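Local coordinates for 4-alpha-glucanotransferase (PDB 1TZ7), which belongs to the amylomaltase family of 4-alpha-glucanotransferases and is built round an eight-stranded parallel beta barrel, at residues Glu243-Ala257 against Leu270-Glu284. Numbering follows the deposited sequence.
Sequences ELFKLDGDLKPLFVA and LWGNPVYNWEEHEKE
V275 packs its two methyls against V256, F255 and K246. CG1 packs against the V256 carbonyl carbon, 3.5 Å away, and near A257 CB. CG2, set between the backbone N and C, fills the hollow between F255 CB and the K246 chain, 3.6 Å from K246 CD. K246 runs extended past this methyl to a salt bridge with E316. P274 CG touches F245 CD2 at 4.0 Å. The F245 and Y276 side chains run alongside each other, and their rings meet obliquely, planes 36° apart. P231 also touches both. At the far end A257 CB touches both N273 CB and W271 CE3. Strands 255-257 and 270-274 form part of an antiparallel beta hairpin, tied by A257 N to N273 O (2.7 Å) and W271 N to A257 O (3.2 Å). K246 N to V275 O (3.0 Å) is a separate backbone bond, beside the single F245-Y276 bridge. L244 O is gripped twice. H281 NE2 meets it on a lone pair at 2.6 Å, while N277 N comes from above the carbonyl plane. The carbonyls of L244, N273, V275 and A257 accept bonds amid apolar side chains, and the H281 bond implies a proton on NE2.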
loop_
_atom_site.group_PDB
_atom_site.type_symbol
_atom_site.label_atom_id
_atom_site.label_comp_id
_atom_site.label_asym_id
_atom_site.label_seq_id
_atom_site.Cartn_x
_atom_site.Cartn_y
_atom_site.Cartn_z
ATOM N N GLU A 243 -9.254 6.445 -21.888
ATOM C CA GLU A 243 -8.232 6.458 -22.943
ATOM C C GLU A 243 -6.833 6.050 -22.427
ATOM O O GLU A 243 -5.968 5.673 -23.208
ATOM C CB GLU A 243 -8.166 7.849 -23.601
ATOM C CG GLU A 243 -7.423 8.907 -22.780
ATOM C CD GLU A 243 -8.253 9.449 -21.623
ATOM O OE1 GLU A 243 -8.453 8.722 -20.648
ATOM O OE2 GLU A 243 -8.699 10.603 -21.699
ATOM N N LEU A 244 -6.633 6.128 -21.115
ATOM C CA LEU A 244 -5.352 5.746 -20.500
ATOM C C LEU A 244 -5.234 4.215 -20.316
ATOM O O LEU A 244 -4.210 3.716 -19.835
ATOM C CB LEU A 244 -5.186 6.456 -19.141
ATOM C CG LEU A 244 -4.279 7.708 -19.099
ATOM C CD1 LEU A 244 -4.356 8.519 -20.368
ATOM C CD2 LEU A 244 -4.611 8.561 -17.899
ATOM N N PHE A 245 -6.278 3.487 -20.702
ATOM C CA PHE A 245 -6.295 2.026 -20.592
ATOM C C PHE A 245 -6.685 1.392 -21.921
ATOM O O PHE A 245 -7.247 2.057 -22.794
ATOM C CB PHE A 245 -7.272 1.593 -19.499
ATOM C CG PHE A 245 -6.993 2.210 -18.175
ATOM C CD1 PHE A 245 -7.477 3.475 -17.868
ATOM C CD2 PHE A 245 -6.227 1.541 -17.229
ATOM C CE1 PHE A 245 -7.210 4.058 -16.637
ATOM C CE2 PHE A 245 -5.959 2.121 -15.997
ATOM C CZ PHE A 245 -6.451 3.380 -15.703
ATOM N N LYS A 246 -6.385 0.103 -22.074
ATOM C CA LYS A 246 -6.681 -0.604 -23.318
ATOM C C LYS A 246 -8.096 -1.151 -23.283
ATOM O O LYS A 246 -8.324 -2.285 -22.881
ATOM C CB LYS A 246 -5.670 -1.730 -23.555
ATOM C CG LYS A 246 -4.272 -1.227 -23.935
ATOM C CD LYS A 246 -3.414 -2.327 -24.543
ATOM C CE LYS A 246 -2.106 -1.767 -25.090
ATOM N NZ LYS A 246 -1.134 -2.837 -25.428
ATOM N N LEU A 247 -9.047 -0.318 -23.701
ATOM C CA LEU A 247 -10.452 -0.698 -23.752
ATOM C C LEU A 247 -10.954 -0.649 -25.190
ATOM O O LEU A 247 -10.357 0.006 -26.043
ATOM C CB LEU A 247 -11.292 0.246 -22.882
ATOM C CG LEU A 247 -10.718 0.617 -21.509
ATOM C CD1 LEU A 247 -11.634 1.616 -20.800
ATOM C CD2 LEU A 247 -10.508 -0.624 -20.648
ATOM N N ASP A 248 -12.058 -1.342 -25.452
ATOM C CA ASP A 248 -12.673 -1.339 -26.774
ATOM C C ASP A 248 -13.715 -0.211 -26.879
ATOM O O ASP A 248 -13.741 0.696 -26.049
ATOM C CB ASP A 248 -13.318 -2.710 -27.070
ATOM C CG ASP A 248 -14.442 -3.053 -26.104
ATOM O OD1 ASP A 248 -14.811 -4.244 -26.022
ATOM O OD2 ASP A 248 -15.011 -2.205 -25.390
ATOM N N GLY A 249 -14.564 -0.277 -27.903
ATOM C CA GLY A 249 -15.556 0.759 -28.150
ATOM C C GLY A 249 -16.556 0.933 -27.009
ATOM O O GLY A 249 -17.046 2.039 -26.774
ATOM N N ASP A 250 -16.858 -0.161 -26.305
ATOM C CA ASP A 250 -17.835 -0.133 -25.204
ATOM C C ASP A 250 -17.164 0.123 -23.833
ATOM O O ASP A 250 -17.817 0.037 -22.792
ATOM C CB ASP A 250 -18.619 -1.452 -25.156
ATOM C CG ASP A 250 -19.304 -1.773 -26.477
ATOM O OD1 ASP A 250 -20.103 -0.938 -26.955
ATOM O OD2 ASP A 250 -19.103 -2.833 -27.107
ATOM N N LEU A 251 -15.863 0.434 -23.854
ATOM C CA LEU A 251 -15.088 0.697 -22.622
ATOM C C LEU A 251 -14.935 -0.557 -21.732
ATOM O O LEU A 251 -14.634 -0.449 -20.537
ATOM C CB LEU A 251 -15.718 1.845 -21.812
ATOM C CG LEU A 251 -15.995 3.151 -22.577
ATOM C CD1 LEU A 251 -16.590 4.192 -21.647
ATOM C CD2 LEU A 251 -14.725 3.686 -23.234
ATOM N N LYS A 252 -15.137 -1.733 -22.320
ATOM C CA LYS A 252 -14.745 -2.990 -21.682
ATOM C C LYS A 252 -13.275 -3.283 -21.992
ATOM O O LYS A 252 -12.791 -2.946 -23.068
ATOM C CB LYS A 252 -15.625 -4.143 -22.178
ATOM C CG LYS A 252 -16.899 -4.344 -21.370
ATOM C CD LYS A 252 -17.650 -5.601 -21.815
ATOM C CE LYS A 252 -19.076 -5.616 -21.290
ATOM N NZ LYS A 252 -19.898 -6.678 -21.935
ATOM N N PRO A 253 -12.569 -3.913 -21.051
ATOM C CA PRO A 253 -11.145 -4.207 -21.230
ATOM C C PRO A 253 -10.882 -5.042 -22.478
ATOM O O PRO A 253 -11.535 -6.058 -22.689
ATOM C CB PRO A 253 -10.783 -4.996 -19.962
ATOM C CG PRO A 253 -11.833 -4.636 -18.972
ATOM C CD PRO A 253 -13.073 -4.395 -19.754
ATOM N N LEU A 254 -9.938 -4.594 -23.297
ATOM C CA LEU A 254 -9.463 -5.368 -24.436
ATOM C C LEU A 254 -8.334 -6.306 -23.992
ATOM O O LEU A 254 -8.214 -7.422 -24.486
ATOM C CB LEU A 254 -8.966 -4.421 -25.540
ATOM C CG LEU A 254 -8.899 -4.954 -26.978
ATOM C CD1 LEU A 254 -10.261 -5.466 -27.457
ATOM C CD2 LEU A 254 -8.382 -3.862 -27.909
ATOM N N PHE A 255 -7.511 -5.835 -23.056
ATOM C CA PHE A 255 -6.514 -6.688 -22.405
ATOM C C PHE A 255 -6.491 -6.442 -20.894
ATOM O O PHE A 255 -6.836 -5.356 -20.428
ATOM C CB PHE A 255 -5.128 -6.432 -22.996
ATOM C CG PHE A 255 -5.014 -6.786 -24.459
ATOM C CD1 PHE A 255 -4.708 -8.083 -24.855
ATOM C CD2 PHE A 255 -5.210 -5.821 -25.438
ATOM C CE1 PHE A 255 -4.602 -8.410 -26.203
ATOM C CE2 PHE A 255 -5.105 -6.145 -26.788
ATOM C CZ PHE A 255 -4.801 -7.440 -27.166
ATOM N N VAL A 256 -6.079 -7.457 -20.134
ATOM C CA VAL A 256 -6.005 -7.345 -18.676
ATOM C C VAL A 256 -4.628 -7.764 -18.145
ATOM O O VAL A 256 -3.817 -8.341 -18.869
ATOM C CB VAL A 256 -7.111 -8.195 -17.973
ATOM C CG1 VAL A 256 -8.480 -7.589 -18.218
ATOM C CG2 VAL A 256 -7.066 -9.647 -18.441
ATOM N N ALA A 257 -4.381 -7.466 -16.875
ATOM C CA ALA A 257 -3.040 -7.526 -16.317
ATOM C C ALA A 257 -2.801 -8.859 -15.631
ATOM O O ALA A 257 -3.742 -9.580 -15.302
ATOM C CB ALA A 257 -2.827 -6.382 -15.339
ATOM N N LEU A 270 -3.839 -14.140 -12.724
ATOM C CA LEU A 270 -4.665 -13.202 -13.464
ATOM C C LEU A 270 -5.198 -12.127 -12.517
ATOM O O LEU A 270 -6.118 -12.375 -11.736
ATOM C CB LEU A 270 -5.825 -13.942 -14.135
ATOM C CG LEU A 270 -6.594 -13.179 -15.211
ATOM C CD1 LEU A 270 -5.717 -12.920 -16.422
ATOM C CD2 LEU A 270 -7.844 -13.955 -15.607
ATOM N N TRP A 271 -4.608 -10.937 -12.588
ATOM C CA TRP A 271 -4.955 -9.849 -11.674
ATOM C C TRP A 271 -6.298 -9.221 -12.038
ATOM O O TRP A 271 -7.031 -8.763 -11.166
ATOM C CB TRP A 271 -3.864 -8.775 -11.684
ATOM C CG TRP A 271 -2.536 -9.250 -11.161
ATOM C CD1 TRP A 271 -2.297 -10.361 -10.403
ATOM C CD2 TRP A 271 -1.267 -8.621 -11.356
ATOM N NE1 TRP A 271 -0.957 -10.463 -10.119
ATOM C CE2 TRP A 271 -0.301 -9.405 -10.693
ATOM C CE3 TRP A 271 -0.842 -7.467 -12.030
ATOM C CZ2 TRP A 271 1.055 -9.075 -10.682
ATOM C CZ3 TRP A 271 0.505 -7.145 -12.019
ATOM C CH2 TRP A 271 1.435 -7.944 -11.350
ATOM N N GLY A 272 -6.611 -9.199 -13.330
ATOM C CA GLY A 272 -7.916 -8.757 -13.792
ATOM C C GLY A 272 -8.050 -7.239 -13.893
ATOM O O GLY A 272 -9.128 -6.728 -14.185
ATOM N N ASN A 273 -6.951 -6.519 -13.652
ATOM C CA ASN A 273 -6.901 -5.084 -13.951
ATOM C C ASN A 273 -6.831 -4.877 -15.459
ATOM O O ASN A 273 -6.282 -5.699 -16.165
ATOM C CB ASN A 273 -5.671 -4.425 -13.291
ATOM C CG ASN A 273 -5.494 -4.827 -11.826
ATOM O OD1 ASN A 273 -4.940 -5.879 -11.526
ATOM N ND2 ASN A 273 -5.959 -3.975 -10.914
ATOM N N PRO A 274 -7.375 -3.774 -15.949
ATOM C CA PRO A 274 -7.109 -3.350 -17.323
ATOM C C PRO A 274 -5.682 -2.829 -17.431
ATOM O O PRO A 274 -5.203 -2.205 -16.498
ATOM C CB PRO A 274 -8.120 -2.227 -17.545
ATOM C CG PRO A 274 -8.374 -1.675 -16.187
ATOM C CD PRO A 274 -8.255 -2.831 -15.238
ATOM N N VAL A 275 -5.009 -3.106 -18.540
ATOM C CA VAL A 275 -3.638 -2.648 -18.725
ATOM C C VAL A 275 -3.629 -1.232 -19.258
ATOM O O VAL A 275 -4.617 -0.765 -19.822
ATOM C CB VAL A 275 -2.836 -3.572 -19.685
ATOM C CG1 VAL A 275 -2.814 -4.996 -19.157
ATOM C CG2 VAL A 275 -3.410 -3.522 -21.101
ATOM N N TYR A 276 -2.513 -0.546 -19.070
ATOM C CA TYR A 276 -2.358 0.810 -19.554
ATOM C C TYR A 276 -2.159 0.815 -21.069
ATOM O O TYR A 276 -1.444 -0.024 -21.615
ATOM C CB TYR A 276 -1.155 1.482 -18.875
ATOM C CG TYR A 276 -1.359 1.797 -17.395
ATOM C CD1 TYR A 276 -0.427 1.395 -16.447
ATOM C CD2 TYR A 276 -2.479 2.507 -16.957
ATOM C CE1 TYR A 276 -0.599 1.682 -15.094
ATOM C CE2 TYR A 276 -2.663 2.799 -15.606
ATOM C CZ TYR A 276 -1.715 2.381 -14.678
ATOM O OH TYR A 276 -1.883 2.668 -13.333
ATOM N N ASN A 277 -2.802 1.762 -21.741
ATOM C CA ASN A 277 -2.393 2.166 -23.076
ATOM C C ASN A 277 -1.255 3.184 -22.987
ATOM O O ASN A 277 -1.486 4.389 -22.999
ATOM C CB ASN A 277 -3.573 2.770 -23.831
ATOM C CG ASN A 277 -3.274 2.987 -25.297
ATOM O OD1 ASN A 277 -3.140 2.041 -26.056
ATOM N ND2 ASN A 277 -3.170 4.232 -25.697
ATOM N N TRP A 278 -0.028 2.686 -22.897
ATOM C CA TRP A 278 1.122 3.517 -22.535
ATOM C C TRP A 278 1.432 4.575 -23.590
ATOM O O TRP A 278 1.998 5.622 -23.279
ATOM C CB TRP A 278 2.352 2.649 -22.282
ATOM C CG TRP A 278 2.444 2.166 -20.869
ATOM C CD1 TRP A 278 2.203 0.902 -20.419
ATOM C CD2 TRP A 278 2.796 2.939 -19.720
ATOM N NE1 TRP A 278 2.385 0.841 -19.058
ATOM C CE2 TRP A 278 2.751 2.078 -18.604
ATOM C CE3 TRP A 278 3.150 4.277 -19.516
ATOM C CZ2 TRP A 278 3.046 2.511 -17.308
ATOM C CZ3 TRP A 278 3.444 4.704 -18.219
ATOM C CH2 TRP A 278 3.390 3.827 -17.142
ATOM N N GLU A 279 1.060 4.306 -24.831
ATOM C CA GLU A 279 1.294 5.263 -25.898
ATOM C C GLU A 279 0.446 6.534 -25.684
ATOM O O GLU A 279 0.843 7.626 -26.086
ATOM C CB GLU A 279 1.024 4.626 -27.276
ATOM C CG GLU A 279 -0.324 4.957 -27.887
ATOM C CD GLU A 279 -0.516 4.302 -29.248
ATOM O OE1 GLU A 279 -0.297 3.073 -29.357
ATOM O OE2 GLU A 279 -0.883 5.016 -30.209
ATOM N N GLU A 280 -0.708 6.382 -25.030
ATOM C CA GLU A 280 -1.549 7.532 -24.667
ATOM C C GLU A 280 -0.971 8.324 -23.480
ATOM O O GLU A 280 -1.137 9.539 -23.400
ATOM C CB GLU A 280 -2.968 7.075 -24.336
ATOM C CG GLU A 280 -4.007 8.191 -24.390
ATOM C CD GLU A 280 -4.275 8.686 -25.807
ATOM O OE1 GLU A 280 -4.627 9.871 -25.962
ATOM O OE2 GLU A 280 -4.132 7.891 -26.759
ATOM N N HIS A 281 -0.307 7.632 -22.562
ATOM C CA HIS A 281 0.335 8.300 -21.420
ATOM C C HIS A 281 1.474 9.162 -21.888
ATOM O O HIS A 281 1.619 10.289 -21.448
ATOM C CB HIS A 281 0.793 7.265 -20.376
ATOM C CG HIS A 281 -0.318 6.412 -19.900
ATOM N ND1 HIS A 281 -1.138 6.776 -18.864
ATOM C CD2 HIS A 281 -0.806 5.248 -20.372
ATOM C CE1 HIS A 281 -2.068 5.850 -18.704
ATOM N NE2 HIS A 281 -1.885 4.917 -19.606
ATOM N N GLU A 282 2.268 8.633 -22.807
ATOM C CA GLU A 282 3.372 9.378 -23.388
ATOM C C GLU A 282 2.850 10.566 -24.202
ATOM O O GLU A 282 3.477 11.618 -24.248
ATOM C CB GLU A 282 4.223 8.456 -24.274
ATOM C CG GLU A 282 5.632 8.974 -24.537
ATOM C CD GLU A 282 6.593 7.876 -24.975
ATOM O OE1 GLU A 282 7.777 8.186 -25.204
ATOM O OE2 GLU A 282 6.163 6.707 -25.090
ATOM N N LYS A 283 1.691 10.383 -24.833
ATOM C CA LYS A 283 1.073 11.438 -25.636
ATOM C C LYS A 283 0.614 12.627 -24.768
ATOM O O LYS A 283 0.683 13.781 -25.202
ATOM C CB LYS A 283 -0.115 10.879 -26.416
ATOM C CG LYS A 283 -0.732 11.861 -27.397
ATOM C CD LYS A 283 -1.892 11.227 -28.165
ATOM C CE LYS A 283 -2.674 12.271 -28.956
ATOM N NZ LYS A 283 -4.076 11.849 -29.205
ATOM N N GLU A 284 0.147 12.335 -23.550
ATOM C CA GLU A 284 -0.282 13.384 -22.612
ATOM C C GLU A 284 0.833 13.745 -21.610
ATOM O O GLU A 284 0.560 14.272 -20.529
ATOM C CB GLU A 284 -1.568 12.954 -21.856
ATOM C CG GLU A 284 -1.470 11.611 -21.134
ATOM C CD GLU A 284 -2.005 11.663 -19.702
ATOM O OE1 GLU A 284 -1.263 11.268 -18.777
ATOM O OE2 GLU A 284 -3.171 12.096 -19.506
#